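PDB 1J5U: protein archease from Thermotoga maritima, which probably activates the tRNA-splicing ligase RtcB by promoting its guanylylation, and may also act as a chaperone or modulator of proteins involved in DNA or RNA processing. Local coordinates for residues Ile49-Tyr60 with Asp75-Ala85. Numbering follows the deposited sequence.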
loop_
_atom_site.group_PDB
_atom_site.type_symbol
_atom_site.label_atom_id
_atom_site.label_comp_id
_atom_site.label_asym_id
_atom_site.label_seq_id
_atom_site.Cartn_x
_atom_site.Cartn_y
_atom_site.Cartn_z
ATOM N N ILE A 49 -2.094 4.637 11.817
ATOM C CA ILE A 49 -1.396 5.902 11.678
ATOM C C ILE A 49 -2.257 7.110 12.004
ATOM O O ILE A 49 -3.400 7.208 11.575
ATOM C CB ILE A 49 -0.817 6.033 10.230
ATOM C CG1 ILE A 49 0.285 4.998 10.047
ATOM C CG2 ILE A 49 -0.278 7.447 9.974
ATOM C CD1 ILE A 49 0.750 4.796 8.610
ATOM N N VAL A 50 -1.702 8.016 12.796
ATOM C CA VAL A 50 -2.393 9.254 13.150
ATOM C C VAL A 50 -1.519 10.314 12.488
ATOM O O VAL A 50 -0.291 10.299 12.627
ATOM C CB VAL A 50 -2.451 9.481 14.690
ATOM C CG1 VAL A 50 -3.204 10.774 15.003
ATOM C CG2 VAL A 50 -3.159 8.310 15.363
ATOM N N LEU A 51 -2.145 11.224 11.758
ATOM C CA LEU A 51 -1.388 12.233 11.027
ATOM C C LEU A 51 -1.230 13.618 11.642
ATOM O O LEU A 51 -2.121 14.116 12.320
ATOM C CB LEU A 51 -1.999 12.406 9.630
ATOM C CG LEU A 51 -2.130 11.166 8.741
ATOM C CD1 LEU A 51 -2.836 11.545 7.451
ATOM C CD2 LEU A 51 -0.759 10.601 8.451
ATOM N N ASP A 52 -0.078 14.230 11.393
ATOM C CA ASP A 52 0.163 15.599 11.826
ATOM C C ASP A 52 -0.267 16.409 10.597
ATOM O O ASP A 52 -0.809 15.844 9.639
ATOM C CB ASP A 52 1.640 15.857 12.135
ATOM C CG ASP A 52 1.988 15.633 13.610
ATOM O OD1 ASP A 52 1.147 15.944 14.481
ATOM O OD2 ASP A 52 3.116 15.167 13.902
ATOM N N THR A 53 -0.007 17.713 10.596
ATOM C CA THR A 53 -0.433 18.550 9.481
ATOM C C THR A 53 0.589 18.814 8.388
ATOM O O THR A 53 0.208 19.092 7.254
ATOM C CB THR A 53 -0.912 19.904 9.992
ATOM O OG1 THR A 53 0.187 20.568 10.623
ATOM C CG2 THR A 53 -2.034 19.723 11.002
ATOM N N GLU A 54 1.875 18.743 8.723
ATOM C CA GLU A 54 2.934 19.018 7.756
ATOM C C GLU A 54 2.828 18.089 6.551
ATOM O O GLU A 54 2.602 16.881 6.697
ATOM C CB GLU A 54 4.304 18.888 8.428
ATOM C CG GLU A 54 5.475 19.100 7.511
ATOM C CD GLU A 54 6.815 18.989 8.216
ATOM O OE1 GLU A 54 6.926 18.208 9.188
ATOM O OE2 GLU A 54 7.768 19.666 7.782
ATOM N N GLU A 55 2.974 18.662 5.360
ATOM C CA GLU A 55 2.860 17.892 4.127
ATOM C C GLU A 55 4.133 17.828 3.300
ATOM O O GLU A 55 5.071 18.610 3.485
ATOM C CB GLU A 55 1.720 18.454 3.277
ATOM C CG GLU A 55 0.344 18.231 3.864
ATOM C CD GLU A 55 -0.738 18.981 3.108
ATOM O OE1 GLU A 55 -0.510 19.329 1.934
ATOM O OE2 GLU A 55 -1.822 19.212 3.675
ATOM N N LYS A 56 4.140 16.891 2.366
ATOM C CA LYS A 56 5.271 16.655 1.483
ATOM C C LYS A 56 4.681 15.943 0.261
ATOM O O LYS A 56 3.720 15.172 0.401
ATOM C CB LYS A 56 6.271 15.767 2.221
ATOM C CG LYS A 56 7.232 14.998 1.382
ATOM C CD LYS A 56 8.211 14.245 2.270
ATOM C CE LYS A 56 8.553 12.896 1.669
ATOM N NZ LYS A 56 9.884 12.408 2.116
ATOM N N GLU A 57 5.225 16.183 -0.927
ATOM C CA GLU A 57 4.671 15.525 -2.099
ATOM C C GLU A 57 5.705 14.889 -3.030
ATOM O O GLU A 57 6.832 15.370 -3.161
ATOM C CB GLU A 57 3.795 16.519 -2.882
ATOM C CG GLU A 57 2.735 17.192 -2.040
ATOM C CD GLU A 57 1.930 18.233 -2.795
ATOM O OE1 GLU A 57 2.505 19.085 -3.514
ATOM O OE2 GLU A 57 0.704 18.215 -2.640
ATOM N N LYS A 58 5.300 13.804 -3.690
ATOM C CA LYS A 58 6.154 13.093 -4.633
ATOM C C LYS A 58 5.301 12.697 -5.823
ATOM O O LYS A 58 4.071 12.607 -5.711
ATOM C CB LYS A 58 6.750 11.829 -4.000
ATOM C CG LYS A 58 7.607 12.102 -2.787
ATOM C CD LYS A 58 8.118 10.809 -2.164
ATOM C CE LYS A 58 9.163 10.139 -3.047
ATOM N NZ LYS A 58 9.756 8.921 -2.363
HETATM N N MSE A 59 5.963 12.466 -6.953
HETATM C CA MSE A 59 5.304 12.069 -8.186
HETATM C C MSE A 59 5.547 10.581 -8.454
HETATM O O MSE A 59 6.622 10.048 -8.166
HETATM C CB MSE A 59 5.863 12.836 -9.395
HETATM C CG MSE A 59 5.699 14.341 -9.382
HETATM SE SE MSE A 59 3.868 14.983 -9.345
HETATM C CE MSE A 59 3.131 13.814 -10.570
ATOM N N TYR A 60 4.544 9.933 -9.021
ATOM C CA TYR A 60 4.648 8.532 -9.399
ATOM C C TYR A 60 4.044 8.403 -10.781
ATOM O O TYR A 60 3.109 9.120 -11.130
ATOM C CB TYR A 60 3.873 7.644 -8.419
ATOM C CG TYR A 60 4.445 7.656 -7.042
ATOM C CD1 TYR A 60 5.511 6.827 -6.710
ATOM C CD2 TYR A 60 3.935 8.507 -6.067
ATOM C CE1 TYR A 60 6.056 6.841 -5.448
ATOM C CE2 TYR A 60 4.483 8.533 -4.787
ATOM C CZ TYR A 60 5.544 7.696 -4.491
ATOM O OH TYR A 60 6.096 7.728 -3.242
ATOM N N ASP A 75 7.126 2.143 -2.180
ATOM C CA ASP A 75 7.827 3.384 -1.924
ATOM C C ASP A 75 7.099 4.102 -0.788
ATOM O O ASP A 75 7.731 4.725 0.046
ATOM C CB ASP A 75 7.887 4.285 -3.155
ATOM C CG ASP A 75 8.771 5.490 -2.904
ATOM O OD1 ASP A 75 8.266 6.618 -2.787
ATOM O OD2 ASP A 75 9.979 5.275 -2.761
ATOM N N TRP A 76 5.771 3.979 -0.736
ATOM C CA TRP A 76 4.997 4.587 0.342
ATOM C C TRP A 76 5.393 3.981 1.694
ATOM O O TRP A 76 5.411 4.668 2.706
ATOM C CB TRP A 76 3.493 4.363 0.164
ATOM C CG TRP A 76 2.868 5.082 -0.992
ATOM C CD1 TRP A 76 3.456 6.022 -1.806
ATOM C CD2 TRP A 76 1.537 4.900 -1.481
ATOM N NE1 TRP A 76 2.571 6.428 -2.771
ATOM C CE2 TRP A 76 1.381 5.758 -2.595
ATOM C CE3 TRP A 76 0.449 4.094 -1.080
ATOM C CZ2 TRP A 76 0.180 5.837 -3.322
ATOM C CZ3 TRP A 76 -0.754 4.179 -1.807
ATOM C CH2 TRP A 76 -0.871 5.044 -2.914
ATOM N N ILE A 77 5.655 2.680 1.706
ATOM C CA ILE A 77 6.076 1.989 2.926
ATOM C C ILE A 77 7.461 2.529 3.355
ATOM O O ILE A 77 7.731 2.681 4.538
ATOM C CB ILE A 77 6.124 0.461 2.687
ATOM C CG1 ILE A 77 4.673 -0.071 2.627
ATOM C CG2 ILE A 77 6.940 -0.235 3.800
ATOM C CD1 ILE A 77 4.494 -1.425 1.912
ATOM N N LEU A 78 8.315 2.835 2.386
ATOM C CA LEU A 78 9.642 3.382 2.679
ATOM C C LEU A 78 9.417 4.753 3.307
ATOM O O LEU A 78 10.006 5.071 4.338
ATOM C CB LEU A 78 10.486 3.513 1.399
ATOM C CG LEU A 78 11.886 4.162 1.511
ATOM C CD1 LEU A 78 12.779 3.403 2.531
ATOM C CD2 LEU A 78 12.543 4.156 0.137
ATOM N N GLU A 79 8.544 5.555 2.703
ATOM C CA GLU A 79 8.254 6.875 3.252
ATOM C C GLU A 79 7.685 6.762 4.656
ATOM O O GLU A 79 7.993 7.595 5.545
ATOM C CB GLU A 79 7.269 7.640 2.349
ATOM C CG GLU A 79 7.912 8.200 1.077
ATOM C CD GLU A 79 8.988 9.232 1.389
ATOM O OE1 GLU A 79 8.853 9.931 2.419
ATOM O OE2 GLU A 79 9.952 9.344 0.599
ATOM N N ILE A 80 6.832 5.758 4.873
ATOM C CA ILE A 80 6.252 5.588 6.201
ATOM C C ILE A 80 7.398 5.336 7.206
ATOM O O ILE A 80 7.382 5.881 8.308
ATOM C CB ILE A 80 5.219 4.426 6.238
ATOM C CG1 ILE A 80 3.887 4.899 5.624
ATOM C CG2 ILE A 80 4.966 3.965 7.709
ATOM C CD1 ILE A 80 2.849 3.800 5.469
ATOM N N SER A 81 8.391 4.535 6.829
ATOM C CA SER A 81 9.518 4.284 7.741
ATOM C C SER A 81 10.302 5.574 7.987
ATOM O O SER A 81 11.071 5.665 8.939
ATOM C CB SER A 81 10.465 3.192 7.200
ATOM O OG SER A 81 11.280 3.629 6.121
ATOM N N LYS A 82 10.098 6.578 7.136
ATOM C CA LYS A 82 10.792 7.854 7.297
ATOM C C LYS A 82 9.907 8.849 8.020
ATOM O O LYS A 82 10.261 10.015 8.173
ATOM C CB LYS A 82 11.201 8.426 5.930
ATOM C CG LYS A 82 12.270 7.606 5.225
ATOM C CD LYS A 82 12.664 8.210 3.888
ATOM C CE LYS A 82 13.776 7.398 3.232
ATOM N NZ LYS A 82 14.169 7.977 1.905
ATOM N N GLY A 83 8.743 8.392 8.460
ATOM C CA GLY A 83 7.834 9.275 9.157
ATOM C C GLY A 83 6.807 9.975 8.275
ATOM O O GLY A 83 6.159 10.903 8.730
ATOM N N TRP A 84 6.623 9.524 7.036
ATOM C CA TRP A 84 5.647 10.153 6.140
ATOM C C TRP A 84 4.602 9.148 5.585
ATOM O O TRP A 84 4.961 8.133 5.019
ATOM C CB TRP A 84 6.372 10.819 4.953
ATOM C CG TRP A 84 7.298 11.963 5.339
ATOM C CD1 TRP A 84 8.633 11.893 5.589
ATOM C CD2 TRP A 84 6.921 13.326 5.549
ATOM N NE1 TRP A 84 9.121 13.132 5.948
ATOM C CE2 TRP A 84 8.088 14.030 5.930
ATOM C CE3 TRP A 84 5.710 14.021 5.453
ATOM C CZ2 TRP A 84 8.079 15.397 6.216
ATOM C CZ3 TRP A 84 5.703 15.394 5.739
ATOM C CH2 TRP A 84 6.882 16.060 6.115
ATOM N N ALA A 85 3.321 9.472 5.710
ATOM C CA ALA A 85 2.272 8.587 5.221
ATOM C C ALA A 85 1.491 9.153 4.030
ATOM O O ALA A 85 1.184 10.346 3.986
ATOM C CB ALA A 85 1.311 8.252 6.365
HETATM O O HOH W 1 11.808 6.974 -2.315
#
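A salt-bridge network of Lys56, Lys58, Asp75 and Glu79 ties strand 54-60 to the C-terminal turns of helix 66-81 (residues 75-81), which run nearly antiparallel to it. Lys56 and Lys58, two apart on the strand, both point toward the helix, where Asp75 and Glu79 lie one turn apart; lysine is long enough to span the gap. The Glu79 carboxylate bridges both ammonium groups: OE1 takes Lys56 NZ at 2.7 Å on its syn side, and OE2 takes Lys58 NZ at 3.0 Å on its anti side, both somewhat out of the carboxylate plane. Asp75 OD1 is gripped twice, through its syn lone pair by Lys58 NZ at 2.8 Å and by a very short bond of 2.5 Å from Tyr60 OH; such donors would favour the ionised acid. A water links Asp75 OD2 to Lys58 NZ, weakly on the lysine side.

The aliphatic part of Lys56 is used as well. With CG anti to the backbone N (chi1 158°), its chain passes over one face of the Trp84 indole, CD sitting 3.6 Å above the ring plane and NZ adding a cation-pi contact. Glu54 brings CG and CD to the ring's far end, at Trp84 CH2. Trp76 and Tyr60 form an offset edge-to-face pair, the indole edge toward the phenol face, planes 82° apart. Before the corner at Thr53, branched apolar side chains suit a greasy contact: Leu51 CD2 rests on the small Ala85 CB at 3.8 Å, and Ile49 CD1 meets Ile80 CD1.

Gly83, with positive phi in a Schellman motif, turns the chain from helix 66-81 into strand 84-92; a CB here would jam against the carbonyl O of Lys82. That strand and strands 50-52 and 54-61 all pair with strand 95-105, whose Lys102 also makes a cation-pi contact with Trp84, while helix 32-47 packs against Trp76, Ile80 and Ala85.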